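PDB 2VOS: folylpolyglutamate synthase protein FOLC from Mycobacterium tuberculosis, which probably uses ATP to join L-glutamate to dihydropteroate, giving dihydrofolate, and to lengthen the polyglutamate tail of tetrahydrofolate. Local coordinates for residues A[304-307]-A[308-312]; A[256-259]-A[260-263]; A[31-34]-A[35-38]; A[152-155]-A[156-160]. All coordinates share one frame; numbering follows the deposited sequence.

Contact 1: A[304-307]-A[308-312]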
# COMPACT_ATOMS: atom_id res chain seq x y z
N LEU A 304 1.86 14.58 -0.18
CA LEU A 304 2.07 14.10 1.18
C LEU A 304 3.50 13.54 1.35
O LEU A 304 4.14 13.77 2.37
CB LEU A 304 1.04 12.97 1.47
CG LEU A 304 1.07 12.44 2.89
CD1 LEU A 304 0.80 13.60 3.90
CD2 LEU A 304 -0.10 11.36 3.03
N ALA A 305 3.95 12.75 0.35
CA ALA A 305 5.32 12.20 0.34
C ALA A 305 6.36 13.34 0.31
O ALA A 305 7.42 13.29 1.00
CB ALA A 305 5.50 11.29 -0.86
N LEU A 306 6.10 14.35 -0.51
CA LEU A 306 7.01 15.49 -0.59
C LEU A 306 7.13 16.18 0.79
O LEU A 306 8.24 16.36 1.31
CB LEU A 306 6.55 16.46 -1.66
CG LEU A 306 7.22 17.86 -1.68
CD1 LEU A 306 8.68 17.63 -2.11
CD2 LEU A 306 6.52 18.82 -2.68
N ALA A 307 6.02 16.56 1.40
CA ALA A 307 6.03 17.21 2.70
C ALA A 307 6.76 16.33 3.74
O ALA A 307 7.58 16.83 4.52
CB ALA A 307 4.59 17.53 3.15
N SER A 308 6.58 15.01 3.68
CA SER A 308 7.26 14.11 4.61
C SER A 308 8.79 14.13 4.43
O SER A 308 9.55 14.09 5.40
CB SER A 308 6.77 12.66 4.41
OG SER A 308 5.36 12.61 4.62
N VAL A 309 9.23 14.16 3.18
CA VAL A 309 10.67 14.15 2.89
C VAL A 309 11.27 15.53 3.25
O VAL A 309 12.38 15.61 3.81
CB VAL A 309 10.96 13.77 1.45
CG1 VAL A 309 12.43 14.05 1.13
CG2 VAL A 309 10.64 12.28 1.28
N GLU A 310 10.49 16.60 3.00
CA GLU A 310 10.88 17.96 3.39
C GLU A 310 11.05 18.00 4.90
O GLU A 310 12.06 18.53 5.40
CB GLU A 310 9.83 18.97 2.97
CG GLU A 310 9.88 19.27 1.48
CD GLU A 310 8.86 20.30 1.12
OE1 GLU A 310 7.66 20.05 1.38
OE2 GLU A 310 9.24 21.42 0.69
N ALA A 311 10.06 17.47 5.61
CA ALA A 311 10.09 17.47 7.09
C ALA A 311 11.31 16.72 7.60
O ALA A 311 12.04 17.22 8.46
CB ALA A 311 8.85 16.82 7.66
N PHE A 312 11.56 15.53 7.03
CA PHE A 312 12.70 14.72 7.40
C PHE A 312 14.02 15.47 7.28
O PHE A 312 14.87 15.37 8.15
CB PHE A 312 12.76 13.45 6.54
CG PHE A 312 13.89 12.57 6.90
CD1 PHE A 312 13.80 11.71 8.00
CD2 PHE A 312 15.06 12.62 6.19
CE1 PHE A 312 14.90 10.90 8.35
CE2 PHE A 312 16.15 11.81 6.52
CZ PHE A 312 16.07 10.96 7.61
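The carbonyl oxygen of L304 receives two bonds from S308, one turn further along the helix. S308 N donates from 3.0 Å to L304 O, and S308 OG from 2.8 Å to the same atom, the two reaching it from opposite faces of the carbonyl plane. The hydroxyl lies beside its own backbone N (chi1 -59°), a position that folds it back onto the helix, so a buried serine needs no outside acceptor for its proton. A305 O then accepts from V309 N, and V309 CG2 rests 3.4 Å from that oxygen. Both residues turn to helix 75-88: the small A305 meets M81 and V82, and the branched V309 meets L85 and V86 one turn on. At L306 the branched end crosses the aliphatic part of E310, L306 CD1 lying 4.1 Å from E310 CG. The buried carboxylate of E310 is held elsewhere, by L282 N, G283 N and Y286 OH. A307 O takes the bond from A311 N at 2.8 Å, and both small residues lie against strand 231-234. Helix 296-312, which also carries the ADP-binding N301, thus rests on strands 191-194 and 231-234 and lies alongside helix 75-88, as expected in the P-loop-type alpha/beta core of a Mur ligase middle domain.

Contact 2: A[256-259]-A[260-263]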
# COMPACT_ATOMS: atom_id res chain seq x y z
N VAL A 256 2.96 19.72 13.50
CA VAL A 256 2.05 19.17 12.55
C VAL A 256 2.07 19.92 11.22
O VAL A 256 2.12 21.14 11.22
CB VAL A 256 0.62 19.20 13.09
CG1 VAL A 256 -0.33 18.77 11.99
CG2 VAL A 256 0.48 18.25 14.33
N ALA A 257 2.05 19.19 10.11
CA ALA A 257 1.89 19.77 8.78
C ALA A 257 0.67 19.08 8.18
O ALA A 257 0.63 17.83 8.13
CB ALA A 257 3.15 19.47 7.93
N ARG A 258 -0.29 19.84 7.68
CA ARG A 258 -1.55 19.22 7.24
C ARG A 258 -1.81 19.55 5.79
O ARG A 258 -1.69 20.73 5.42
CB ARG A 258 -2.73 19.79 8.03
CG ARG A 258 -2.69 19.44 9.49
CD ARG A 258 -3.57 20.44 10.31
NE ARG A 258 -3.00 21.78 10.22
CZ ARG A 258 -3.64 22.90 10.55
NH1 ARG A 258 -4.90 22.85 11.00
NH2 ARG A 258 -3.01 24.07 10.44
N GLU A 259 -2.26 18.57 5.00
CA GLU A 259 -2.60 18.90 3.61
C GLU A 259 -3.61 19.95 3.58
O GLU A 259 -4.50 20.00 4.45
CB GLU A 259 -3.02 17.68 2.76
CG GLU A 259 -3.12 18.07 1.27
CD GLU A 259 -3.40 16.85 0.39
OE1 GLU A 259 -3.43 15.76 1.00
OE2 GLU A 259 -3.58 16.99 -0.85
N ASP A 260 -3.45 20.88 2.64
CA ASP A 260 -4.35 22.04 2.46
C ASP A 260 -4.19 23.11 3.50
O ASP A 260 -4.95 24.08 3.51
CB ASP A 260 -5.83 21.62 2.36
CG ASP A 260 -6.10 20.71 1.15
OD1 ASP A 260 -5.53 20.93 0.10
OD2 ASP A 260 -6.81 19.70 1.27
N SER A 261 -3.24 22.96 4.41
CA SER A 261 -2.85 24.09 5.28
C SER A 261 -1.36 24.42 5.14
O SER A 261 -0.99 25.57 4.91
CB SER A 261 -3.12 23.81 6.74
OG SER A 261 -4.49 23.80 7.05
N GLU A 262 -0.50 23.41 5.33
CA GLU A 262 0.94 23.61 5.28
C GLU A 262 1.49 23.21 3.94
O GLU A 262 2.57 23.61 3.60
CB GLU A 262 1.65 22.81 6.40
CG GLU A 262 1.57 23.43 7.82
CD GLU A 262 0.16 23.42 8.40
OE1 GLU A 262 -0.45 22.34 8.48
OE2 GLU A 262 -0.38 24.51 8.75
N PHE A 263 0.75 22.41 3.17
CA PHE A 263 1.15 21.98 1.82
C PHE A 263 -0.10 21.59 1.02
O PHE A 263 -1.16 21.33 1.61
CB PHE A 263 2.14 20.79 1.88
CG PHE A 263 1.61 19.59 2.61
CD1 PHE A 263 1.74 19.48 4.02
CD2 PHE A 263 1.02 18.56 1.92
CE1 PHE A 263 1.26 18.32 4.71
CE2 PHE A 263 0.50 17.40 2.62
CZ PHE A 263 0.61 17.30 3.98
O HOH W 1 -4.06 19.41 -1.68
O HOH W 2 -5.98 21.07 6.31
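R258 and E262 are joined through both their side chains and their backbones. The arginine presents its guanidinium side-on, with R258 NE 3.1 Å from E262 OE1 in a salt bridge and R258 NH2 bonded to E262 OE2 at 3.2 Å. Both bonds use the syn lone pairs of the carboxylate, whose plane lies within 3° of the guanidinium plane. OE1 has a second donor: R258 N comes to 2.6 Å from E262 OE1 on its anti lone pair, so one oxygen serves the main chain and side chain of the same residue. A glutamate reaches this far back because its chain is bent at CB-CG (chi2 67°). S261 OG lies over the centre of the guanidinium. In the backbone, R258 O accepts from both S261 N and E262 N, while D260 N donates to F263 O. The carboxylate of E259 bonds to H300, and that of D260 pairs with R236; a water donates to E259 OE2 and D260 OD1, bridging two carboxylates whose like charges would be expected to repel. Another water donates to E259 O at 2.6 Å and is also hydrogen-bonded to S261 OG. On the buried side, the ring of F263 receives E259 CA over one face in a CH-pi contact, 3.8 Å from its centroid, while A257 CB meets F263 CE1. With E259 extended and D260 in the left-handed region, residues 258-261 make a type II beta-turn, which ends edge strand 255-258 of the middle-domain sheet and turns the chain toward strand 264-271.

Contact 3: A[31-34]-A[35-38]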
# COMPACT_ATOMS: atom_id res chain seq x y z
N GLU A 31 9.14 -19.45 3.53
CA GLU A 31 7.73 -18.97 3.57
C GLU A 31 6.81 -20.08 4.15
O GLU A 31 5.82 -19.79 4.88
CB GLU A 31 7.23 -18.62 2.17
CG GLU A 31 7.82 -17.33 1.67
CD GLU A 31 7.44 -16.22 2.61
OE1 GLU A 31 6.29 -15.78 2.55
OE2 GLU A 31 8.28 -15.80 3.42
N HIS A 32 7.12 -21.32 3.78
CA HIS A 32 6.38 -22.50 4.31
C HIS A 32 6.44 -22.51 5.86
O HIS A 32 5.42 -22.72 6.51
CB HIS A 32 6.93 -23.81 3.74
CG HIS A 32 6.11 -25.02 4.10
ND1 HIS A 32 4.77 -25.14 3.80
CD2 HIS A 32 6.45 -26.17 4.74
CE1 HIS A 32 4.31 -26.30 4.24
NE2 HIS A 32 5.31 -26.94 4.82
N LEU A 33 7.62 -22.24 6.43
CA LEU A 33 7.73 -22.14 7.89
C LEU A 33 6.94 -20.97 8.43
O LEU A 33 6.22 -21.12 9.41
CB LEU A 33 9.18 -21.96 8.37
CG LEU A 33 10.12 -23.14 8.17
CD1 LEU A 33 11.49 -22.71 8.71
CD2 LEU A 33 9.58 -24.37 8.86
N LEU A 34 7.16 -19.78 7.84
CA LEU A 34 6.55 -18.56 8.36
C LEU A 34 5.03 -18.74 8.29
O LEU A 34 4.34 -18.25 9.17
CB LEU A 34 7.00 -17.30 7.57
CG LEU A 34 8.47 -16.89 7.75
CD1 LEU A 34 8.76 -15.67 6.90
CD2 LEU A 34 8.62 -16.51 9.19
N ASP A 35 4.52 -19.41 7.25
CA ASP A 35 3.08 -19.56 7.11
C ASP A 35 2.48 -20.45 8.16
O ASP A 35 1.24 -20.50 8.30
CB ASP A 35 2.69 -20.01 5.70
CG ASP A 35 2.91 -18.92 4.65
OD1 ASP A 35 3.22 -17.79 5.02
OD2 ASP A 35 2.78 -19.17 3.45
N GLN A 36 3.33 -21.18 8.90
CA GLN A 36 2.81 -22.09 9.93
C GLN A 36 2.60 -21.34 11.23
O GLN A 36 2.07 -21.89 12.17
CB GLN A 36 3.72 -23.28 10.15
CG GLN A 36 3.61 -24.26 9.00
CD GLN A 36 4.67 -25.34 9.07
OE1 GLN A 36 4.60 -26.23 9.91
NE2 GLN A 36 5.64 -25.28 8.17
N ARG A 37 3.01 -20.08 11.25
CA ARG A 37 2.92 -19.29 12.46
C ARG A 37 1.48 -18.82 12.66
O ARG A 37 0.94 -18.90 13.76
CB ARG A 37 3.85 -18.09 12.38
CG ARG A 37 5.30 -18.48 12.60
CD ARG A 37 6.31 -17.34 12.63
NE ARG A 37 7.63 -17.92 12.92
CZ ARG A 37 8.12 -18.10 14.14
NH1 ARG A 37 7.45 -17.64 15.20
NH2 ARG A 37 9.29 -18.67 14.33
N TRP A 38 0.89 -18.37 11.56
CA TRP A 38 -0.12 -17.33 11.57
C TRP A 38 0.37 -16.05 12.30
O TRP A 38 1.17 -15.27 11.74
CB TRP A 38 -1.51 -17.82 11.99
CG TRP A 38 -1.63 -18.50 13.31
CD1 TRP A 38 -1.81 -17.91 14.54
CD2 TRP A 38 -1.63 -19.92 13.55
NE1 TRP A 38 -1.90 -18.86 15.52
CE2 TRP A 38 -1.81 -20.11 14.94
CE3 TRP A 38 -1.52 -21.05 12.72
CZ2 TRP A 38 -1.87 -21.39 15.53
CZ3 TRP A 38 -1.58 -22.33 13.30
CH2 TRP A 38 -1.75 -22.48 14.70
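H32 holds its ring anti to the backbone N (chi1 -172°), while Q36 sends CG to the other side, anti to its own carbonyl carbon (chi1 -74°), and extends from there; the amide and the imidazole therefore meet beside the last turn of the helix. Q36 NE2 sits 3.6 Å above one face of the H32 ring, toward its rim at CD2. The two planes are inclined by 48°, so the groups cross without stacking. The same nitrogen donates to H32 O at 3.1 Å; that oxygen lies in the amide plane, but the amide nitrogen stands above the carbonyl plane and misses the lone pairs. Glutamine suits this exposed place because its chain is long enough to return a donor to a carbonyl near the C-terminal end of a helix. The backbone changes its reach here: D35 N still bonds to E31 O, four residues back, whereas Q36 N takes L33 O and R37 N takes L34 O, each only three back. On the protected side, L34 CD2 approaches R37 NE to 4.1 Å, and the arginine's charged end goes on to D135 and to M149 O. E31 OE1 and D35 OD1 stand 4.4 Å apart, close for like charges, but K151 forms a salt bridge with each, and Y120 bonds to the second oxygen of E31. A lysine shared between two acids probably offsets part of their mutual repulsion, and it would be expected to favour the ionised form of both.

Contact 4: A[152-155]-A[156-160]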
# COMPACT_ATOMS: atom_id res chain seq x y z
N PHE A 152 4.10 -11.58 10.64
CA PHE A 152 4.38 -10.18 10.48
C PHE A 152 5.50 -9.68 11.42
O PHE A 152 6.40 -8.89 11.02
CB PHE A 152 3.11 -9.29 10.58
CG PHE A 152 3.39 -7.84 10.16
CD1 PHE A 152 3.78 -7.56 8.84
CD2 PHE A 152 3.35 -6.80 11.09
CE1 PHE A 152 4.07 -6.26 8.42
CE2 PHE A 152 3.64 -5.50 10.69
CZ PHE A 152 4.01 -5.21 9.36
N GLU A 153 5.47 -10.12 12.68
CA GLU A 153 6.55 -9.74 13.60
C GLU A 153 7.93 -10.16 13.07
O GLU A 153 8.87 -9.38 13.07
CB GLU A 153 6.28 -10.35 14.98
CG GLU A 153 5.23 -9.57 15.72
CD GLU A 153 4.76 -10.28 17.00
OE1 GLU A 153 5.17 -11.42 17.27
OE2 GLU A 153 3.96 -9.70 17.74
N VAL A 154 8.04 -11.38 12.59
CA VAL A 154 9.28 -11.86 12.03
C VAL A 154 9.69 -11.09 10.76
O VAL A 154 10.87 -10.71 10.63
CB VAL A 154 9.23 -13.39 11.77
CG1 VAL A 154 10.54 -13.84 11.15
CG2 VAL A 154 8.98 -14.13 13.11
N LEU A 155 8.75 -10.85 9.83
CA LEU A 155 9.07 -10.06 8.65
C LEU A 155 9.57 -8.68 9.04
O LEU A 155 10.51 -8.14 8.45
CB LEU A 155 7.85 -9.91 7.76
CG LEU A 155 7.38 -11.15 7.04
CD1 LEU A 155 5.93 -10.93 6.42
CD2 LEU A 155 8.42 -11.60 6.00
N THR A 156 8.97 -8.11 10.07
CA THR A 156 9.31 -6.75 10.45
C THR A 156 10.71 -6.77 11.05
O THR A 156 11.52 -5.91 10.74
CB THR A 156 8.29 -6.21 11.44
OG1 THR A 156 7.04 -6.03 10.73
CG2 THR A 156 8.75 -4.84 12.06
N ALA A 157 11.02 -7.79 11.85
CA ALA A 157 12.34 -7.89 12.40
C ALA A 157 13.38 -8.11 11.30
O ALA A 157 14.47 -7.55 11.32
CB ALA A 157 12.41 -9.03 13.44
N MSE A 158 13.03 -8.96 10.34
CA MSE A 158 13.90 -9.12 9.18
C MSE A 158 14.19 -7.80 8.47
O MSE A 158 15.35 -7.54 8.09
CB MSE A 158 13.28 -10.14 8.19
CG MSE A 158 13.33 -11.57 8.70
SE MSE A 158 12.21 -12.69 7.51
CE MSE A 158 13.10 -12.43 5.82
N ALA A 159 13.16 -6.98 8.23
CA ALA A 159 13.40 -5.72 7.51
C ALA A 159 14.41 -4.87 8.34
O ALA A 159 15.41 -4.28 7.80
CB ALA A 159 12.07 -4.96 7.32
N PHE A 160 14.14 -4.75 9.64
CA PHE A 160 14.97 -3.90 10.50
C PHE A 160 16.41 -4.40 10.56
O PHE A 160 17.33 -3.57 10.59
CB PHE A 160 14.41 -3.78 11.94
CG PHE A 160 13.10 -3.03 12.05
CD1 PHE A 160 12.84 -1.95 11.19
CD2 PHE A 160 12.15 -3.36 13.00
CE1 PHE A 160 11.64 -1.24 11.24
CE2 PHE A 160 10.93 -2.59 13.10
CZ PHE A 160 10.69 -1.55 12.21
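Four successive bonds from residue i+4 back to residue i, beginning with T156 N to F152 O at 2.8 Å, make this a regular alpha-helical run in helix 151-165 of the Mur ligase middle domain. T156 adds a second bond to the same carbonyl: T156 OG1 donates to F152 O at 2.9 Å, from the opposite face to the amide. With chi1 at -69° OG1 is turned away from its own carbonyl carbon and back along the helix, and the hydroxyl proton thereby finds an acceptor within the helix. T156 OG1 also sits over one face of the F152 ring, 3.4 Å from F152 CZ, displaced toward the rim; since its proton goes to the carbonyl, the ring meets the oxygen itself. The carboxylate of E153 forms a salt bridge with R49 of helix 48-56. A157, small enough for a close helix-helix approach, lies against I50, L53 and M54 of that helix. L155 and M158, a selenomethionine in this crystal, pack on Y120 of helix 117-140, where a flexible, apolar chain fits the buried surface. M158 CG passes 3.2 Å from V154 O, and beyond it the selenium, M158 SE, lies 4.2 Å from V154 CG1 and equally far from L155 CD2.

Overall arrangement
Contacts 1 and 4 are buried helical runs, 25 Å apart between centres, and in both a hydroxyl residue bonds back within its own helix while apolar groups face neighbouring elements. Contacts 2 and 3 are partly buried exits from secondary structure, one after a strand and one after a helix, and there charged groups and long polar side chains take over. The four fall into two touching pairs. F263 of contact 2 packs on L304 and A307 of contact 1, on the side of the fold where the L304 side chain comes to about 7 Å from the bound ADP; L34 and R37 of contact 3 rest on V154 of contact 4. Contacts 1 and 3 lie on opposite sides of the chain's centre.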